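PDB 5HAB: ribonuclease J, which probably degrades RNA as a metal-dependent exoribonuclease of the metallo-beta-lactamase and beta-CASP family. Local coordinates for residues B[223-228]-B[418-423]; B[261-266]-B[338-343]; B[286-291]-B[309-314]; B[425-430]-B[455-460]. The protein carries 1 engineered substitution. One frame throughout, in Å; residues are numbered along the deposited sequence.

Contact 1 of 4, residues B[223-228]-B[418-423]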
# COMPACT_ATOMS: atom_id res chain seq x y z
N ILE B 223 -39.94 -4.32 2.37
CA ILE B 223 -39.72 -5.41 1.44
C ILE B 223 -38.25 -5.52 1.04
O ILE B 223 -37.67 -6.60 1.01
CB ILE B 223 -40.60 -5.23 0.17
CG1 ILE B 223 -42.08 -5.17 0.55
CG2 ILE B 223 -40.33 -6.35 -0.82
CD1 ILE B 223 -42.98 -4.81 -0.62
N ALA B 224 -37.66 -4.37 0.73
CA ALA B 224 -36.30 -4.35 0.20
C ALA B 224 -35.61 -3.04 0.56
O ALA B 224 -36.22 -1.97 0.57
CB ALA B 224 -36.31 -4.55 -1.31
N LEU B 225 -34.32 -3.16 0.87
CA LEU B 225 -33.48 -2.00 1.09
C LEU B 225 -32.41 -1.96 0.02
O LEU B 225 -31.69 -2.94 -0.19
CB LEU B 225 -32.84 -2.04 2.49
CG LEU B 225 -31.72 -1.04 2.77
CD1 LEU B 225 -32.22 0.39 2.66
CD2 LEU B 225 -31.09 -1.29 4.14
N ILE B 226 -32.34 -0.84 -0.70
CA ILE B 226 -31.24 -0.57 -1.60
C ILE B 226 -30.37 0.44 -0.88
O ILE B 226 -30.84 1.53 -0.56
CB ILE B 226 -31.70 -0.04 -2.97
CG1 ILE B 226 -32.54 -1.08 -3.71
CG2 ILE B 226 -30.50 0.43 -3.80
CD1 ILE B 226 -34.03 -0.92 -3.52
N THR B 227 -29.13 0.07 -0.59
CA THR B 227 -28.27 0.96 0.18
C THR B 227 -26.85 0.90 -0.36
O THR B 227 -26.45 -0.09 -0.97
CB THR B 227 -28.31 0.61 1.69
OG1 THR B 227 -27.65 1.64 2.44
CG2 THR B 227 -27.66 -0.73 1.98
N GLU B 228 -26.11 1.99 -0.18
CA GLU B 228 -24.75 2.10 -0.69
C GLU B 228 -23.81 1.13 0.02
O GLU B 228 -24.01 0.79 1.18
CB GLU B 228 -24.25 3.53 -0.54
CG GLU B 228 -24.10 3.97 0.92
CD GLU B 228 -23.19 5.17 1.08
OE1 GLU B 228 -23.55 6.25 0.58
OE2 GLU B 228 -22.12 5.04 1.71
N GLU B 418 -26.49 -0.60 12.10
CA GLU B 418 -27.64 -0.03 12.80
C GLU B 418 -28.80 0.27 11.85
O GLU B 418 -29.97 0.09 12.22
CB GLU B 418 -27.21 1.22 13.56
CG GLU B 418 -26.19 0.92 14.65
CD GLU B 418 -26.12 2.00 15.71
OE1 GLU B 418 -25.39 1.80 16.71
OE2 GLU B 418 -26.78 3.05 15.55
N LEU B 419 -28.50 0.71 10.63
CA LEU B 419 -29.55 0.91 9.63
C LEU B 419 -30.30 -0.40 9.38
O LEU B 419 -31.53 -0.44 9.32
CB LEU B 419 -28.97 1.45 8.32
CG LEU B 419 -29.97 1.61 7.17
CD1 LEU B 419 -31.03 2.63 7.52
CD2 LEU B 419 -29.26 2.01 5.88
N LEU B 420 -29.52 -1.47 9.24
CA LEU B 420 -30.06 -2.79 9.01
C LEU B 420 -30.93 -3.22 10.19
O LEU B 420 -31.97 -3.86 10.01
CB LEU B 420 -28.93 -3.78 8.77
CG LEU B 420 -29.08 -4.79 7.64
CD1 LEU B 420 -29.63 -4.10 6.41
CD2 LEU B 420 -27.73 -5.41 7.32
N ARG B 421 -30.52 -2.86 11.40
CA ARG B 421 -31.29 -3.25 12.58
C ARG B 421 -32.56 -2.43 12.74
O ARG B 421 -33.54 -2.89 13.32
CB ARG B 421 -30.44 -3.12 13.85
CG ARG B 421 -29.36 -4.18 14.01
CD ARG B 421 -28.82 -4.22 15.44
NE ARG B 421 -29.80 -3.80 16.44
CZ ARG B 421 -29.80 -2.61 17.04
NH1 ARG B 421 -28.86 -1.72 16.73
NH2 ARG B 421 -30.73 -2.31 17.93
N MET B 422 -32.57 -1.22 12.19
CA MET B 422 -33.74 -0.36 12.28
C MET B 422 -34.79 -0.68 11.22
O MET B 422 -35.97 -0.85 11.53
CB MET B 422 -33.32 1.11 12.19
CG MET B 422 -32.64 1.62 13.45
SD MET B 422 -32.28 3.39 13.40
CE MET B 422 -31.00 3.44 12.15
N LEU B 423 -34.36 -0.77 9.96
CA LEU B 423 -35.30 -0.98 8.87
C LEU B 423 -35.78 -2.43 8.79
O LEU B 423 -36.83 -2.70 8.22
CB LEU B 423 -34.68 -0.56 7.54
CG LEU B 423 -34.61 0.95 7.29
CD1 LEU B 423 -33.96 1.25 5.95
CD2 LEU B 423 -36.01 1.54 7.36
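Thr227 OG1, hydrogen-bonded to the backbone oxygen of Ala194 on the neighbouring strand, is covered from the helix side by a methyl of Leu419, with CD2 of that leucine 3.8 Å from the OG1. The two side chains lie alongside each other, pointing opposite ways; the hydroxyl's hydrogen-bonding need is met by Ala194 O, so a methyl can cover it at little cost. Next to this pair, Leu225 carries most of the contact. Its CG stands anti to the backbone N (chi1 168°), which sends the forked end out from strand 224-228 toward the helix. One branch, CD1, meets Leu423 CD1 at 3.8 Å, one side chain lying roughly perpendicular to the other. The other branch, CD2, fits between Leu420, whose CD1 is 3.9 Å from it, and Leu419, whose CD2 lies slightly farther off at 4.2 Å. Three leucines spaced i, i+1 and i+4 on the helix thus meet a single leucine of the strand. Helical residues 418-423 run roughly antiparallel to strand 224-228, at 157°; their helix, 413-423, is one of those laid on a sheet of the metallo-beta-lactamase sandwich, and Tyr441 of helix 435-447 adjoins both Thr227 and Leu420. Branched leucines suit a place where no polar bond spans strand and helix: cohesion here comes from buried methyl groups and shape, while the sheet satisfies the lone hydroxyl.

Contact 2 of 4, residues B[261-266]-B[338-343]. With nucleotides of chain D.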
# COMPACT_ATOMS: atom_id res chain seq x y z
N GLY B 261 -1.57 34.91 4.60
CA GLY B 261 -2.32 34.75 3.37
C GLY B 261 -2.71 33.30 3.16
O GLY B 261 -1.86 32.44 2.93
N MET B 262 -4.01 33.04 3.23
CA MET B 262 -4.51 31.68 3.18
C MET B 262 -5.60 31.51 2.12
O MET B 262 -6.51 32.34 2.01
CB MET B 262 -5.05 31.27 4.56
CG MET B 262 -4.02 31.40 5.68
SD MET B 262 -4.71 31.07 7.31
CE MET B 262 -5.95 32.35 7.41
N ILE B 263 -5.51 30.43 1.36
CA ILE B 263 -6.51 30.07 0.36
C ILE B 263 -7.20 28.79 0.81
O ILE B 263 -6.52 27.83 1.17
CB ILE B 263 -5.89 29.89 -1.03
CG1 ILE B 263 -5.36 31.21 -1.57
CG2 ILE B 263 -6.90 29.27 -1.99
CD1 ILE B 263 -4.65 31.08 -2.90
N VAL B 264 -8.53 28.76 0.80
CA VAL B 264 -9.24 27.52 1.11
C VAL B 264 -9.94 27.00 -0.14
O VAL B 264 -10.53 27.77 -0.90
CB VAL B 264 -10.24 27.72 2.26
CG1 VAL B 264 -10.83 26.38 2.68
CG2 VAL B 264 -9.57 28.40 3.43
N THR B 265 -9.87 25.69 -0.36
CA THR B 265 -10.59 25.08 -1.47
C THR B 265 -11.38 23.85 -1.01
O THR B 265 -10.92 23.08 -0.17
CB THR B 265 -9.63 24.68 -2.61
OG1 THR B 265 -10.38 24.08 -3.68
CG2 THR B 265 -8.57 23.70 -2.11
N THR B 266 -12.58 23.69 -1.56
CA THR B 266 -13.47 22.60 -1.18
C THR B 266 -14.56 22.37 -2.22
O THR B 266 -14.61 23.06 -3.25
CB THR B 266 -14.13 22.88 0.19
OG1 THR B 266 -14.93 21.76 0.58
CG2 THR B 266 -15.01 24.12 0.12
N TYR B 338 -7.79 38.77 3.53
CA TYR B 338 -8.81 38.02 2.80
C TYR B 338 -8.74 36.51 3.01
O TYR B 338 -7.67 35.96 3.29
CB TYR B 338 -8.72 38.33 1.30
CG TYR B 338 -9.05 39.76 0.97
CD1 TYR B 338 -10.36 40.18 0.86
CD2 TYR B 338 -8.04 40.70 0.80
CE1 TYR B 338 -10.67 41.49 0.56
CE2 TYR B 338 -8.33 42.01 0.50
CZ TYR B 338 -9.65 42.40 0.39
OH TYR B 338 -9.95 43.71 0.10
N LEU B 339 -9.89 35.86 2.90
CA LEU B 339 -9.93 34.41 2.83
C LEU B 339 -10.63 33.97 1.56
O LEU B 339 -11.84 33.75 1.55
CB LEU B 339 -10.66 33.82 4.04
CG LEU B 339 -10.52 32.30 4.04
CD1 LEU B 339 -9.05 31.91 4.20
CD2 LEU B 339 -11.40 31.63 5.09
N PRO B 340 -9.87 33.85 0.46
CA PRO B 340 -10.43 33.31 -0.79
C PRO B 340 -10.91 31.88 -0.62
O PRO B 340 -10.12 30.98 -0.29
CB PRO B 340 -9.25 33.38 -1.77
CG PRO B 340 -8.32 34.39 -1.19
CD PRO B 340 -8.47 34.27 0.30
N VAL B 341 -12.21 31.66 -0.83
CA VAL B 341 -12.79 30.33 -0.81
C VAL B 341 -13.11 29.94 -2.25
O VAL B 341 -14.08 30.43 -2.83
CB VAL B 341 -14.06 30.29 0.05
CG1 VAL B 341 -14.55 28.86 0.20
CG2 VAL B 341 -13.80 30.92 1.40
N MET B 342 -12.31 29.05 -2.82
CA MET B 342 -12.33 28.86 -4.26
C MET B 342 -12.42 27.39 -4.65
O MET B 342 -12.23 26.50 -3.83
CB MET B 342 -11.09 29.49 -4.88
CG MET B 342 -9.80 28.74 -4.60
SD MET B 342 -8.40 29.52 -5.42
CE MET B 342 -8.58 31.19 -4.79
N THR B 343 -12.76 27.14 -5.92
CA THR B 343 -12.88 25.78 -6.43
C THR B 343 -11.55 25.28 -6.96
O THR B 343 -10.64 26.07 -7.21
CB THR B 343 -13.95 25.70 -7.53
OG1 THR B 343 -13.59 26.55 -8.62
CG2 THR B 343 -15.29 26.14 -6.98
P A D 4 -16.97 22.00 -8.78
OP1 A D 4 -16.31 22.69 -7.64
OP2 A D 4 -18.43 22.18 -9.00
O5' A D 4 -16.21 22.39 -10.13
C5' A D 4 -15.14 23.32 -10.11
C4' A D 4 -14.38 23.33 -11.42
O4' A D 4 -14.60 22.09 -12.14
C3' A D 4 -14.77 24.40 -12.41
O3' A D 4 -14.21 25.67 -12.09
C2' A D 4 -14.28 23.82 -13.74
O2' A D 4 -12.88 24.03 -13.90
C1' A D 4 -14.53 22.32 -13.53
N9 A D 4 -15.77 21.85 -14.17
C8 A D 4 -17.01 21.66 -13.60
N7 A D 4 -17.91 21.21 -14.44
C5 A D 4 -17.23 21.09 -15.64
C6 A D 4 -17.63 20.67 -16.92
N6 A D 4 -18.87 20.27 -17.22
N1 A D 4 -16.70 20.67 -17.91
C2 A D 4 -15.46 21.07 -17.61
N3 A D 4 -14.96 21.49 -16.45
C4 A D 4 -15.91 21.48 -15.49
P A D 5 -15.14 26.95 -11.83
OP1 A D 5 -14.32 27.98 -11.15
OP2 A D 5 -16.41 26.50 -11.20
O5' A D 5 -15.46 27.49 -13.29
C5' A D 5 -14.56 28.37 -13.96
C4' A D 5 -14.31 27.91 -15.38
O4' A D 5 -15.00 26.66 -15.59
C3' A D 5 -14.81 28.86 -16.46
O3' A D 5 -13.98 28.74 -17.62
C2' A D 5 -16.20 28.31 -16.77
O2' A D 5 -16.69 28.64 -18.05
C1' A D 5 -15.98 26.81 -16.61
N9 A D 5 -17.18 26.09 -16.17
C8 A D 5 -17.87 26.27 -15.00
N7 A D 5 -18.91 25.50 -14.86
C5 A D 5 -18.91 24.74 -16.03
C6 A D 5 -19.77 23.73 -16.50
N6 A D 5 -20.83 23.29 -15.82
N1 A D 5 -19.49 23.18 -17.70
C2 A D 5 -18.43 23.63 -18.38
N3 A D 5 -17.55 24.57 -18.05
C4 A D 5 -17.85 25.10 -16.85
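The parallel sheet of the beta-CASP domain has strands 262-266 and 338-342 side by side in its interior, and Val264 is the residue through which they are zipped. Its N donates to Pro340 O at 2.9 Å, and its O receives the N-H of Met342, also at 2.9 Å; both bonds are nearly straight. One rung earlier the ladder changes, because Pro340 has no N-H to give: its CD rests 3.2 Å from Met262 O instead. On one face Val264 CG2 meets Leu339 CD1 at 3.6 Å, the side chains crossing at a slant, and Ile277 of helix 271-283 touches both of them as well as Val341. On the other face Met342 has CG between its backbone N and carbonyl carbon (chi1 72°) and bends again at chi3, which lays its sulfur and terminal methyl against Ile263 CG2, SD being 3.8 Å from it. Flexible and unbranched, methionine can fold over its neighbour beneath helix 352-357. Thr265 faces the same way, and its OG1 donates to Met342 O at 3.0 Å from 35° above the carbonyl plane. Just beyond the strand, Thr343 OG1 makes a weak hydrogen bond to OP1 of nucleotide A5 of chain D, 3.0 Å away. Apolar side chains therefore fill both faces along the strands, whereas small hydroxyls gather at their C-terminal ends: Thr265 and Thr266 bond backbone carbonyls (Met342 O and, on the next strand, Ser374 O), and Thr343 reaches an RNA phosphate without bringing a charge.

Contact 3 of 4, residues B[286-291]-B[309-314]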
# COMPACT_ATOMS: atom_id res chain seq x y z
N ARG B 286 -10.79 38.34 8.41
CA ARG B 286 -10.56 38.35 6.97
C ARG B 286 -11.88 38.47 6.22
O ARG B 286 -12.93 38.08 6.73
CB ARG B 286 -9.80 37.09 6.53
CG ARG B 286 -8.46 36.92 7.23
CD ARG B 286 -7.63 35.84 6.56
NE ARG B 286 -6.30 35.73 7.14
CZ ARG B 286 -5.20 35.52 6.42
NH1 ARG B 286 -5.28 35.41 5.10
NH2 ARG B 286 -4.02 35.42 7.01
N ILE B 287 -11.83 39.03 5.01
CA ILE B 287 -13.03 39.14 4.20
C ILE B 287 -13.22 37.88 3.37
O ILE B 287 -12.39 37.56 2.52
CB ILE B 287 -12.97 40.38 3.28
CG1 ILE B 287 -13.02 41.67 4.10
CG2 ILE B 287 -14.08 40.34 2.25
CD1 ILE B 287 -12.87 42.92 3.27
N PRO B 288 -14.32 37.16 3.63
CA PRO B 288 -14.60 35.93 2.88
C PRO B 288 -15.05 36.23 1.46
O PRO B 288 -16.12 36.77 1.25
CB PRO B 288 -15.73 35.28 3.70
CG PRO B 288 -16.39 36.41 4.39
CD PRO B 288 -15.31 37.42 4.68
N VAL B 289 -14.21 35.87 0.49
CA VAL B 289 -14.52 36.07 -0.92
C VAL B 289 -14.59 34.74 -1.65
O VAL B 289 -13.62 33.99 -1.71
CB VAL B 289 -13.51 37.04 -1.57
CG1 VAL B 289 -12.11 36.80 -1.03
CG2 VAL B 289 -13.55 36.92 -3.09
N LEU B 290 -15.77 34.42 -2.18
CA LEU B 290 -16.00 33.17 -2.90
C LEU B 290 -15.70 33.32 -4.39
O LEU B 290 -16.25 34.20 -5.05
CB LEU B 290 -17.44 32.71 -2.70
CG LEU B 290 -17.81 31.90 -1.44
CD1 LEU B 290 -17.28 32.53 -0.17
CD2 LEU B 290 -19.32 31.78 -1.35
N LEU B 291 -14.84 32.46 -4.93
CA LEU B 291 -14.42 32.56 -6.33
C LEU B 291 -14.72 31.28 -7.10
O LEU B 291 -14.59 30.17 -6.56
CB LEU B 291 -12.93 32.88 -6.44
CG LEU B 291 -12.41 34.18 -5.83
CD1 LEU B 291 -11.94 33.96 -4.40
CD2 LEU B 291 -11.28 34.75 -6.67
N ASP B 309 -26.92 31.44 5.83
CA ASP B 309 -26.86 32.88 6.01
C ASP B 309 -25.45 33.35 5.68
O ASP B 309 -24.47 32.71 6.05
CB ASP B 309 -27.24 33.26 7.44
CG ASP B 309 -27.60 34.73 7.58
OD1 ASP B 309 -27.94 35.36 6.55
OD2 ASP B 309 -27.54 35.25 8.71
N LEU B 310 -25.35 34.47 4.96
CA LEU B 310 -24.05 35.03 4.61
C LEU B 310 -23.88 36.44 5.18
O LEU B 310 -24.80 37.25 5.14
CB LEU B 310 -23.88 35.07 3.09
CG LEU B 310 -23.81 33.72 2.38
CD1 LEU B 310 -23.67 33.92 0.87
CD2 LEU B 310 -22.66 32.88 2.92
N PRO B 311 -22.69 36.72 5.73
CA PRO B 311 -22.37 38.06 6.25
C PRO B 311 -22.38 39.12 5.15
O PRO B 311 -22.24 38.79 3.98
CB PRO B 311 -20.96 37.89 6.82
CG PRO B 311 -20.40 36.70 6.12
CD PRO B 311 -21.56 35.79 5.88
N GLU B 312 -22.54 40.38 5.55
CA GLU B 312 -22.66 41.48 4.60
C GLU B 312 -21.43 41.66 3.71
O GLU B 312 -21.55 42.02 2.54
CB GLU B 312 -22.95 42.79 5.34
CG GLU B 312 -24.33 42.84 6.01
CD GLU B 312 -24.40 42.04 7.31
OE1 GLU B 312 -23.36 41.51 7.75
OE2 GLU B 312 -25.51 41.97 7.89
N ASN B 313 -20.24 41.41 4.26
CA ASN B 313 -19.01 41.67 3.51
C ASN B 313 -18.64 40.54 2.54
O ASN B 313 -17.62 40.64 1.85
CB ASN B 313 -17.84 41.93 4.47
CG ASN B 313 -17.63 40.80 5.46
OD1 ASN B 313 -18.15 39.70 5.30
ND2 ASN B 313 -16.84 41.07 6.50
N VAL B 314 -19.45 39.49 2.50
CA VAL B 314 -19.18 38.35 1.61
C VAL B 314 -19.15 38.82 0.16
O VAL B 314 -19.94 39.66 -0.26
CB VAL B 314 -20.21 37.21 1.81
CG1 VAL B 314 -21.56 37.58 1.22
CG2 VAL B 314 -19.70 35.92 1.19
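With chi1 at 73°, Val314 holds CG2 anti to its own backbone N, and this methyl comes to 3.7 Å from Pro288 O. The same CG2 reaches toward Leu290 CD1, 4.4 Å away, a loose apolar touch. At the other end Ile287, with CG1 beside the backbone N (chi1 -68°), turns CG2 to the side away from that N, and CG2 packs against Asn313 O at 3.6 Å. The side chain of Asn313 stands roughly perpendicular to that of Pro288, its amide beside CD and CG of the ring. The Pro288 ring also meets a second proline, CG to Pro311 CG at 4.4 Å, and both prolines lean on Gln282 of helix 271-283. Rigid rings suit this place, since they pack against each other and against the helix with little flexibility to lose. Pro311 opens a type I beta turn closed by the bond from Val314 N to Pro311 O, 3.2 Å long, which fits a proline that needs no N-H at that first position. No conventional hydrogen bond joins the two segments; they share a CA-H...O contact, Val314 CA to Pro288 O at 3.5 Å. One residue on, Glu315 takes up backbone pairing with both Pro288 and Leu290. The turn thus guides the chain into edge strand 315-317 beside strand 287-291, and with helix 293-304 between them the two parallel neighbours form a beta-alpha-beta crossover of the beta-CASP domain.

Contact 4 of 4, residues B[425-430]-B[455-460]. With SO4 (sulfate ion), chain M.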
# COMPACT_ATOMS: atom_id res chain seq x y z
N PRO B 425 -35.03 -4.88 6.84
CA PRO B 425 -35.55 -5.21 5.51
C PRO B 425 -35.61 -6.71 5.25
O PRO B 425 -34.80 -7.47 5.76
CB PRO B 425 -34.57 -4.52 4.57
CG PRO B 425 -33.29 -4.53 5.32
CD PRO B 425 -33.67 -4.30 6.76
N GLU B 426 -36.57 -7.11 4.43
CA GLU B 426 -36.74 -8.50 4.06
C GLU B 426 -35.67 -8.91 3.05
O GLU B 426 -35.19 -10.04 3.04
CB GLU B 426 -38.14 -8.72 3.48
CG GLU B 426 -38.47 -10.14 3.10
CD GLU B 426 -39.91 -10.27 2.64
OE1 GLU B 426 -40.65 -9.26 2.71
OE2 GLU B 426 -40.31 -11.38 2.20
N HIS B 427 -35.29 -7.96 2.20
CA HIS B 427 -34.25 -8.16 1.19
C HIS B 427 -33.31 -6.96 1.19
O HIS B 427 -33.76 -5.83 1.36
CB HIS B 427 -34.86 -8.35 -0.20
CG HIS B 427 -35.74 -9.55 -0.33
ND1 HIS B 427 -35.27 -10.79 -0.69
CD2 HIS B 427 -37.08 -9.69 -0.16
CE1 HIS B 427 -36.27 -11.65 -0.73
NE2 HIS B 427 -37.38 -11.01 -0.41
N VAL B 428 -32.02 -7.21 0.99
CA VAL B 428 -31.05 -6.12 0.92
C VAL B 428 -30.29 -6.18 -0.39
O VAL B 428 -29.89 -7.26 -0.84
CB VAL B 428 -30.08 -6.14 2.10
CG1 VAL B 428 -29.38 -4.79 2.22
CG2 VAL B 428 -30.80 -6.47 3.38
N ILE B 429 -30.08 -5.02 -1.00
CA ILE B 429 -29.34 -4.93 -2.25
C ILE B 429 -28.30 -3.83 -2.12
O ILE B 429 -28.66 -2.66 -1.96
CB ILE B 429 -30.28 -4.66 -3.45
CG1 ILE B 429 -31.34 -5.75 -3.58
CG2 ILE B 429 -29.47 -4.49 -4.75
CD1 ILE B 429 -32.62 -5.47 -2.81
N PRO B 430 -27.01 -4.19 -2.19
CA PRO B 430 -26.00 -3.13 -2.15
C PRO B 430 -25.86 -2.42 -3.49
O PRO B 430 -26.01 -3.04 -4.54
CB PRO B 430 -24.71 -3.89 -1.79
CG PRO B 430 -24.95 -5.28 -2.26
CD PRO B 430 -26.42 -5.53 -2.05
N THR B 455 -31.95 -13.58 0.93
CA THR B 455 -32.46 -12.30 1.41
C THR B 455 -31.47 -11.17 1.13
O THR B 455 -31.71 -10.01 1.48
CB THR B 455 -32.72 -12.34 2.91
OG1 THR B 455 -31.50 -12.67 3.58
CG2 THR B 455 -33.76 -13.41 3.24
N LEU B 456 -30.35 -11.51 0.51
CA LEU B 456 -29.28 -10.57 0.24
C LEU B 456 -28.86 -10.76 -1.20
O LEU B 456 -28.58 -11.89 -1.61
CB LEU B 456 -28.10 -10.81 1.20
CG LEU B 456 -26.77 -10.10 0.92
CD1 LEU B 456 -26.87 -8.60 1.16
CD2 LEU B 456 -25.65 -10.72 1.75
N HIS B 457 -28.84 -9.69 -1.99
CA HIS B 457 -28.71 -9.86 -3.44
C HIS B 457 -27.64 -9.00 -4.09
O HIS B 457 -27.60 -7.77 -3.92
CB HIS B 457 -30.07 -9.61 -4.09
CG HIS B 457 -31.18 -10.36 -3.44
ND1 HIS B 457 -31.51 -11.65 -3.80
CD2 HIS B 457 -31.98 -10.04 -2.40
CE1 HIS B 457 -32.50 -12.08 -3.03
NE2 HIS B 457 -32.80 -11.12 -2.17
N LEU B 458 -26.78 -9.66 -4.84
CA LEU B 458 -25.70 -9.02 -5.57
C LEU B 458 -26.12 -8.79 -7.02
O LEU B 458 -26.21 -9.73 -7.80
CB LEU B 458 -24.43 -9.87 -5.50
CG LEU B 458 -23.23 -9.38 -6.30
CD1 LEU B 458 -22.90 -7.93 -5.95
CD2 LEU B 458 -22.03 -10.28 -6.09
N LEU B 459 -26.42 -7.54 -7.35
CA LEU B 459 -26.80 -7.17 -8.71
C LEU B 459 -25.66 -6.53 -9.51
O LEU B 459 -24.87 -5.76 -8.97
CB LEU B 459 -28.00 -6.21 -8.68
CG LEU B 459 -29.29 -6.72 -8.04
CD1 LEU B 459 -30.42 -5.73 -8.30
CD2 LEU B 459 -29.64 -8.09 -8.61
N ARG B 460 -25.62 -6.84 -10.80
CA ARG B 460 -24.74 -6.17 -11.75
C ARG B 460 -25.58 -5.20 -12.59
O ARG B 460 -26.79 -5.36 -12.68
CB ARG B 460 -24.04 -7.19 -12.66
CG ARG B 460 -23.32 -8.31 -11.90
CD ARG B 460 -22.09 -7.79 -11.19
NE ARG B 460 -20.95 -7.68 -12.09
CZ ARG B 460 -19.97 -6.78 -11.95
NH1 ARG B 460 -20.02 -5.89 -10.96
NH2 ARG B 460 -18.97 -6.76 -12.81
S SO4 M . -30.47 -14.23 -6.44
O1 SO4 M . -30.46 -13.30 -5.32
O2 SO4 M . -30.94 -15.53 -5.98
O3 SO4 M . -29.11 -14.37 -6.98
O4 SO4 M . -31.36 -13.73 -7.49
O HOH W 1 -26.08 -5.67 -5.61
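The imidazoles of His427 and His457 meet rim to rim, neither over the face of the other, with their planes turned 37° apart. His427 ND1 and His457 NE2 are hydrogen-bonded at 2.9 Å, near the planes of both rings, and either nitrogen could be the donor. At another part of its edge the His457 ring has a sulfate ion, probably from the crystallisation liquor, in its plane; the bond from ND1 to sulfate O1 is modelled so short that its length is doubtful. Histidine suits the pair because a ring nitrogen can either donate or accept, letting His427 and His457 bond edge to edge. Along the backbone, residues 455-457 run alongside strand 427-431, the outermost in its chain of a mixed sheet of the metallo-beta-lactamase fold, and the backbones form one bridge, Val428 to Leu456. Val428 N donates to Thr455 O at 2.9 Å, and His457 N donates to Val428 O, also at 2.9 Å. The pairing ends at Pro430, which lacks an N-H and sets CD 3.1 Å from His457 O. There a water takes over, giving hydrogens to Pro430 O and His457 O and accepting one from Leu459 N. Apolar branches close the sides: Leu456 CD1 lies 4.2 Å from Val428 CB, and Leu459 CD1 meets Ile429 CG2 at 3.9 Å. Farther on, Arg460 forms a salt bridge to Glu446 of the third subunit.

In the fold
The contacts fall into two pairs on opposite sides of the chain's centre. Contacts 1 and 4 share a sheet of the metallo-beta-lactamase part, where strands 222-228 and 427-431 are neighbours joined through Leu225; contacts 2 and 3 share the beta-CASP sheet, where 338-342 pairs with 287-291. Within each pair one contact is buried and the other is only partly so. Contact 1 relies on leucine methyls between helix and sheet, and contact 2 on backbone bonds between interior strands. Nearer the surface, contact 3 uses prolines and a turn, and contact 4 mixes backbone bonds with histidines, water and sulfate. Contact 3 is nested within contact 2 along the chain, and both within contact 1.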